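Local coordinates for allantoin racemase (Pseudomonas fluorescens, PDB 5LG5) that catalyses the racemisation of allantoin, interconverting its two enantiomers, as a member of the HyuE family of hydantoin racemases, at the interface of chains A and B and the interface of chains A and C. Coordinates in Å, arbitrary orientation; residue numbers count along the deposited sequence, not the author numbering. Chains: chain A/B/C, Allantoin racemase.

Contact 1: the interface of chains A and B. Residues chain A 106-107, 174-175, 196-197; chain B 218-220.
B:Ser220, with 61 Å² hidden by chain A, meets A:Leu106 and A:Glu174 where two copies of this HyuE-family (Asp/Glu/hydantoin) racemase meet in the deposited assembly. Backbone and side chain of the serine are both held. Its amide N donates to A:Leu106 O at 2.6 Å, in the carbonyl plane and nearly straight, with 169° at the hydrogen. The hydroxyl OG stands opposite its own N (chi1 177°), which carries it away from that bond and toward A:Glu174 O, where it donates at 2.6 Å from a position tilted 19° off the carbonyl plane. The methylene between these two bonds presses on the proline ring, A:Pro197 CD lying a tight 3.5 Å from B:Ser220 CB. A water 2.8 Å from A:Glu174 OE1 also reaches B:Ser220 O, so the carboxylate is tied indirectly to the same residue. Replacing B:Ser220 with an alanine is likely to leave the A:Glu174 carbonyl without its hydroxyl donor. The next most buried residues are A:Leu106, at 30 Å², and B:Ser218, at 29 Å². They meet through one branch of the leucine: CD2 lies alongside the serine backbone, 3.5 Å from B:Ser218 O and 4.0 Å from B:Ser218 CA. A:Leu106 follows helix 95-104, and A:Glu174 immediately precedes strand 175-179.

Contact 2: the interface of chains A and C. Residues chain A 41, 43-45, 49, 116; chain C 229, 231.
A:Ser43, with an extended backbone (phi -147°, psi 140°), and A:Glu45 lie on the loop between strand 40-41 and helix 47-63, facing the C-terminal segment of chain C at C:Arg229 and C:Lys231. In this HyuE-family racemase the segment delivers a lysine ammonium into a nest of oxygens. The C:Lys231 chain bends at chi3 (64°), turning NZ toward A:Ser43, where it donates to the carbonyl O from above the carbonyl plane and to the hydroxyl OG, 2.8 Å to each. It also makes a salt bridge to A:Glu49 OE1 at 2.9 Å, on the syn side but tilted out of the plane of a carboxylate that approaches from the opposite direction. A:Glu45 N positions A:Glu49 OE1, donating to it at 2.7 Å. C:Lys231 NZ also forms a salt bridge with A:Glu45 OE1, coming from above one face of the carboxylate, and C:Arg229 NE reaches this oxygen from the other face. Both separations are very short, the arginine one untrustworthy, so placement there is doubtful. The A:Glu45 and C:Arg229 side chains cross at about a right angle. Over one face of the guanidinium lies the A:Leu116 branch CD1, 3.4 Å from C:Arg229 CZ. A water 2.6 Å from A:Glu49 OE2 links it to C:Arg229 O.

Contact 3: the interface of chains A and C. Residues chain A 229, 231-232; chain C 41-43, 49, 147.
A:Lys231 and C:Glu49 come from opposite directions, while A:Lys232 and C:Glu42 cross at about a right angle. In the first pair A:Lys231 NZ forms a salt bridge with C:Glu49 OE1 at 3.0 Å, on the syn side and 25° out of the carboxylate plane, and also lies 3.1 Å from C:Glu49 OE2, straddling the carboxylate. The same NZ donates to C:Ser43 OG at 3.0 Å and to C:Ser43 O at 3.2 Å, fixing the ammonium from several directions. A methionine in place of A:Lys231 is likely to leave the C:Glu49 carboxylate without its positive mate and both C:Ser43 oxygens without this donor. In the second pair, C:Glu42 sets CG between its backbone N and carbonyl carbon (chi1 61°). This brings the carboxylate over the backbone of the partner segment, where A:Lys232 N donates to C:Glu42 OE2 at 3.1 Å from above the carboxylate plane. The return bond runs from C:Glu42 N to A:Lys232 O at 2.8 Å, and A:Lys232 CB packs 3.6 Å from C:Glu42 CD. Two waters join C:Glu49 OE2 to A:Arg229 N and O. Leading into strand 233-234, A:Lys231 docks between the end of strand 40-41 and helix 47-63 of chain C, and A:Lys232 against C:Glu42 just past that strand.

Contact 4: the interface of chains A and B. Residues chain A 128, 131, 134; chain B 131, 134.
Polar contact is carried by B:Gln134, whose amide NE2 approaches A:Lys128 O at 2.9 Å. The angle of 120° at the hydrogen makes this a weak hydrogen bond. Its acceptor sits in the last turn of helix 120-130, where the helix end would tend to make a carbonyl oxygen more negative. The two glutamines also meet each other: A:Gln134 OE1 and B:Gln134 OE1 are 3.1 Å apart, a clash as modelled, because both can only accept. Turning over the A:Gln134 amide would probably put an N-H against the other oxygen, so its assignment is doubtful. The amide planes stand 68° apart. The chains take different routes: CG stands beside the backbone N in A:Gln134, which bends at chi2 (-55°), but anti to it in B:Gln134, which runs out extended, so the pair departs from exact two-fold symmetry. Apolar contact is light and falls on glycine: A:Gln134 CB lies 4.0 Å from B:Gly131 CA, and B:Gln134 CD lies 4.1 Å from A:Gly131 CA. The two glycines face each other across the local two-fold, their O atoms 3.5 Å apart. In the fold, A:Gly131 follows helix 120-130 with a positive phi, and A:Gln134 lies on the short loop to strand 136-141, as do their copies in chain B.

Contact 1: the interface of chains A and B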
# COMPACT_ATOMS: atom_id res chain seq x y z
N LEU A 106 -18.27 6.58 -11.46
CA LEU A 106 -19.66 6.13 -11.37
C LEU A 106 -20.04 5.41 -10.08
O LEU A 106 -21.22 5.27 -9.78
CB LEU A 106 -20.00 5.25 -12.57
CG LEU A 106 -19.82 5.94 -13.91
CD1 LEU A 106 -20.08 4.95 -15.06
CD2 LEU A 106 -20.82 7.08 -13.96
N GLY A 107 -19.04 4.97 -9.32
CA GLY A 107 -19.32 4.21 -8.12
C GLY A 107 -18.12 4.09 -7.20
O GLY A 107 -16.99 4.42 -7.58
N GLU A 174 -19.66 -1.77 -7.72
CA GLU A 174 -20.86 -0.96 -7.94
C GLU A 174 -20.98 -0.62 -9.42
O GLU A 174 -21.99 -0.10 -9.87
CB GLU A 174 -20.84 0.31 -7.07
CG GLU A 174 -20.69 0.00 -5.57
CD GLU A 174 -20.82 1.24 -4.70
OE1 GLU A 174 -21.02 2.35 -5.24
OE2 GLU A 174 -20.74 1.09 -3.46
N VAL A 175 -19.90 -0.89 -10.15
CA VAL A 175 -19.81 -0.71 -11.60
C VAL A 175 -19.11 -1.92 -12.22
O VAL A 175 -18.16 -2.46 -11.65
CB VAL A 175 -19.01 0.57 -11.97
CG1 VAL A 175 -19.10 0.86 -13.48
CG2 VAL A 175 -19.50 1.78 -11.16
N VAL A 196 -26.48 -2.14 -12.10
CA VAL A 196 -25.32 -1.25 -12.03
C VAL A 196 -24.89 -0.80 -13.42
O VAL A 196 -25.17 -1.48 -14.41
CB VAL A 196 -24.11 -1.92 -11.33
CG1 VAL A 196 -24.52 -2.46 -9.96
CG2 VAL A 196 -23.52 -3.02 -12.21
N PRO A 197 -24.22 0.36 -13.49
CA PRO A 197 -23.68 0.82 -14.77
C PRO A 197 -22.67 -0.19 -15.27
O PRO A 197 -21.96 -0.82 -14.47
CB PRO A 197 -22.98 2.15 -14.42
CG PRO A 197 -23.59 2.58 -13.16
CD PRO A 197 -23.94 1.32 -12.41
N SER B 218 -24.54 6.70 -15.65
CA SER B 218 -24.78 7.53 -14.48
C SER B 218 -24.31 6.82 -13.24
O SER B 218 -23.95 5.64 -13.27
CB SER B 218 -26.27 7.91 -14.35
OG SER B 218 -26.45 8.93 -13.37
N THR B 219 -24.33 7.56 -12.13
CA THR B 219 -23.91 7.06 -10.84
C THR B 219 -24.59 5.75 -10.49
O THR B 219 -25.81 5.60 -10.61
CB THR B 219 -24.22 8.08 -9.76
OG1 THR B 219 -23.63 9.33 -10.14
CG2 THR B 219 -23.69 7.63 -8.40
N SER B 220 -23.79 4.78 -10.05
CA SER B 220 -24.35 3.53 -9.58
C SER B 220 -25.19 3.77 -8.34
O SER B 220 -24.73 4.41 -7.39
CB SER B 220 -23.24 2.54 -9.24
OG SER B 220 -23.83 1.37 -8.72
O HOH W 1 -23.75 2.97 -5.14

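Contact 2: the interface of chains A and C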
# COMPACT_ATOMS: atom_id res chain seq x y z
N ALA A 41 -1.22 -13.17 -32.81
CA ALA A 41 -2.24 -14.19 -32.59
C ALA A 41 -3.64 -13.70 -32.97
O ALA A 41 -3.92 -12.50 -32.94
CB ALA A 41 -2.21 -14.67 -31.13
N SER A 43 -6.23 -14.36 -31.28
CA SER A 43 -6.78 -13.91 -30.01
C SER A 43 -5.63 -13.84 -29.01
O SER A 43 -4.76 -14.71 -29.01
CB SER A 43 -7.89 -14.85 -29.52
OG SER A 43 -7.33 -16.06 -29.06
N VAL A 44 -5.64 -12.81 -28.17
CA VAL A 44 -4.54 -12.59 -27.23
C VAL A 44 -4.91 -13.12 -25.85
O VAL A 44 -5.74 -12.55 -25.16
CB VAL A 44 -4.16 -11.11 -27.13
CG1 VAL A 44 -3.08 -10.92 -26.08
CG2 VAL A 44 -3.73 -10.58 -28.50
N GLU A 45 -4.32 -14.24 -25.48
CA GLU A 45 -4.72 -14.91 -24.25
C GLU A 45 -3.52 -15.31 -23.41
O GLU A 45 -3.26 -16.50 -23.23
CB GLU A 45 -5.52 -16.16 -24.57
CG GLU A 45 -6.79 -15.91 -25.35
CD GLU A 45 -7.37 -17.20 -25.91
OE1 GLU A 45 -6.59 -18.15 -26.11
OE2 GLU A 45 -8.60 -17.26 -26.13
N GLU A 49 1.53 -13.89 -26.13
CA GLU A 49 0.69 -13.29 -27.16
C GLU A 49 0.51 -11.79 -26.89
O GLU A 49 0.46 -10.98 -27.83
CB GLU A 49 -0.65 -14.03 -27.23
CG GLU A 49 -0.45 -15.48 -27.68
CD GLU A 49 -1.64 -16.40 -27.42
OE1 GLU A 49 -2.68 -15.92 -26.91
OE2 GLU A 49 -1.53 -17.60 -27.72
N LEU A 116 -11.02 -15.51 -19.97
CA LEU A 116 -10.18 -16.56 -19.39
C LEU A 116 -9.55 -16.17 -18.07
O LEU A 116 -9.05 -15.05 -17.91
CB LEU A 116 -9.06 -16.96 -20.36
CG LEU A 116 -9.54 -17.67 -21.62
CD1 LEU A 116 -8.36 -18.08 -22.47
CD2 LEU A 116 -10.36 -18.90 -21.21
N ARG C 229 -2.17 -21.40 -25.40
CA ARG C 229 -3.17 -22.21 -26.07
C ARG C 229 -2.89 -22.16 -27.56
O ARG C 229 -2.65 -21.09 -28.12
CB ARG C 229 -4.56 -21.66 -25.72
CG ARG C 229 -4.68 -21.39 -24.20
CD ARG C 229 -5.75 -20.36 -23.80
NE ARG C 229 -6.79 -20.15 -24.81
CZ ARG C 229 -8.02 -20.66 -24.70
NH1 ARG C 229 -8.36 -21.38 -23.64
NH2 ARG C 229 -8.93 -20.43 -25.65
N LYS C 231 -3.18 -21.91 -31.45
CA LYS C 231 -4.09 -21.10 -32.25
C LYS C 231 -3.35 -20.54 -33.45
O LYS C 231 -2.12 -20.68 -33.55
CB LYS C 231 -4.63 -19.94 -31.41
CG LYS C 231 -3.55 -18.91 -31.05
CD LYS C 231 -4.08 -17.81 -30.13
CE LYS C 231 -4.53 -18.36 -28.79
NZ LYS C 231 -5.07 -17.26 -27.94
O HOH W 2 -0.52 -19.53 -29.11

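Contact 3: the interface of chains A and C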
# COMPACT_ATOMS: atom_id res chain seq x y z
N ARG A 229 15.55 7.56 -28.33
CA ARG A 229 16.80 8.13 -28.82
C ARG A 229 17.16 7.45 -30.12
O ARG A 229 17.17 6.22 -30.21
CB ARG A 229 17.96 7.94 -27.82
CG ARG A 229 19.01 9.04 -27.95
CD ARG A 229 20.36 8.68 -27.33
NE ARG A 229 20.57 7.25 -27.18
CZ ARG A 229 21.48 6.56 -27.85
NH1 ARG A 229 22.28 7.18 -28.71
NH2 ARG A 229 21.62 5.25 -27.65
N LYS A 231 19.01 5.58 -32.82
CA LYS A 231 20.10 4.64 -32.68
C LYS A 231 19.91 3.51 -33.67
O LYS A 231 18.91 3.45 -34.39
CB LYS A 231 20.11 4.07 -31.26
CG LYS A 231 18.94 3.14 -31.01
CD LYS A 231 18.90 2.71 -29.56
CE LYS A 231 18.70 3.92 -28.69
NZ LYS A 231 18.64 3.56 -27.26
N LYS A 232 20.88 2.60 -33.69
CA LYS A 232 20.82 1.43 -34.55
C LYS A 232 19.76 0.46 -34.01
O LYS A 232 19.88 -0.02 -32.87
CB LYS A 232 22.20 0.76 -34.57
CG LYS A 232 22.52 -0.08 -35.79
CD LYS A 232 23.70 -1.01 -35.49
CE LYS A 232 24.87 -0.27 -34.83
NZ LYS A 232 25.61 0.63 -35.77
N ALA C 41 17.06 -3.03 -30.88
CA ALA C 41 17.95 -1.89 -30.77
C ALA C 41 19.31 -2.29 -30.22
O ALA C 41 19.42 -3.29 -29.50
CB ALA C 41 17.32 -0.81 -29.88
N GLU C 42 20.34 -1.51 -30.55
CA GLU C 42 21.69 -1.79 -30.07
C GLU C 42 21.81 -1.55 -28.57
O GLU C 42 22.70 -2.08 -27.90
CB GLU C 42 22.71 -0.95 -30.82
CG GLU C 42 22.50 0.55 -30.63
CD GLU C 42 23.55 1.38 -31.32
OE1 GLU C 42 24.69 0.88 -31.49
OE2 GLU C 42 23.23 2.53 -31.70
N SER C 43 20.89 -0.74 -28.04
CA SER C 43 20.77 -0.54 -26.60
C SER C 43 19.31 -0.30 -26.27
O SER C 43 18.61 0.38 -27.02
CB SER C 43 21.64 0.64 -26.12
OG SER C 43 21.06 1.87 -26.49
N GLU C 49 11.79 0.22 -27.20
CA GLU C 49 12.92 -0.70 -27.35
C GLU C 49 12.76 -1.93 -26.46
O GLU C 49 13.12 -3.05 -26.85
CB GLU C 49 14.23 0.04 -27.06
CG GLU C 49 14.50 1.16 -28.07
CD GLU C 49 15.56 2.16 -27.65
OE1 GLU C 49 16.17 2.02 -26.57
OE2 GLU C 49 15.77 3.13 -28.42
N LEU C 147 25.45 2.67 -23.88
CA LEU C 147 26.63 2.65 -24.75
C LEU C 147 27.74 3.63 -24.33
O LEU C 147 28.90 3.44 -24.70
CB LEU C 147 26.22 2.89 -26.21
CG LEU C 147 25.23 1.84 -26.74
CD1 LEU C 147 24.80 2.15 -28.17
CD2 LEU C 147 25.85 0.45 -26.65
O HOH W 3 15.58 5.63 -26.35
O HOH W 4 15.40 3.71 -30.80

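Contact 4: the interface of chains A and B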
# COMPACT_ATOMS: atom_id res chain seq x y z
N LYS A 128 -2.84 -2.08 -12.11
CA LYS A 128 -1.91 -1.65 -11.07
C LYS A 128 -0.89 -0.66 -11.64
O LYS A 128 -0.67 0.42 -11.09
CB LYS A 128 -1.20 -2.85 -10.44
CG LYS A 128 -2.13 -3.68 -9.54
CD LYS A 128 -1.46 -4.95 -9.03
CE LYS A 128 -2.47 -5.77 -8.23
NZ LYS A 128 -1.86 -7.06 -7.75
N GLY A 131 -2.14 2.67 -12.20
CA GLY A 131 -2.54 3.35 -10.98
C GLY A 131 -4.05 3.52 -10.88
O GLY A 131 -4.54 4.52 -10.34
N GLN A 134 -6.59 0.69 -7.21
CA GLN A 134 -7.07 0.87 -5.82
C GLN A 134 -8.60 0.76 -5.67
O GLN A 134 -9.09 0.24 -4.68
CB GLN A 134 -6.58 2.20 -5.22
CG GLN A 134 -5.06 2.31 -5.12
CD GLN A 134 -4.40 1.17 -4.34
OE1 GLN A 134 -3.31 0.72 -4.70
NE2 GLN A 134 -5.03 0.71 -3.25
N GLY B 131 -8.64 6.98 -5.29
CA GLY B 131 -7.77 5.98 -5.88
C GLY B 131 -7.08 6.50 -7.12
O GLY B 131 -6.85 5.77 -8.07
N GLN B 134 -1.94 7.16 -6.67
CA GLN B 134 -0.77 6.35 -6.97
C GLN B 134 0.16 6.94 -8.05
O GLN B 134 1.39 6.85 -7.94
CB GLN B 134 -1.19 4.95 -7.38
CG GLN B 134 -0.07 3.94 -7.29
CD GLN B 134 -0.55 2.53 -7.53
OE1 GLN B 134 -1.18 1.93 -6.66
NE2 GLN B 134 -0.28 2.01 -8.72

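Contacts 2 and 3 are counterparts of one two-fold interface with the chains exchanged: both use residues 41, 43, 49, 229 and 231, and their C-alpha centres are about 30 Å apart. They are not identical, the arginine being turned to different partners. Contacts 1 and 4 belong instead to the A–B interface, about 19 Å apart, contact 4 close to its two-fold. Between the interfaces the centres are about 31 Å apart for contacts 1 and 2 and about 27 Å for contacts 2 and 4. Chain A thus offers separate surfaces to two neighbours, consistent with alternating two-fold interfaces in the deposited assembly of six chains.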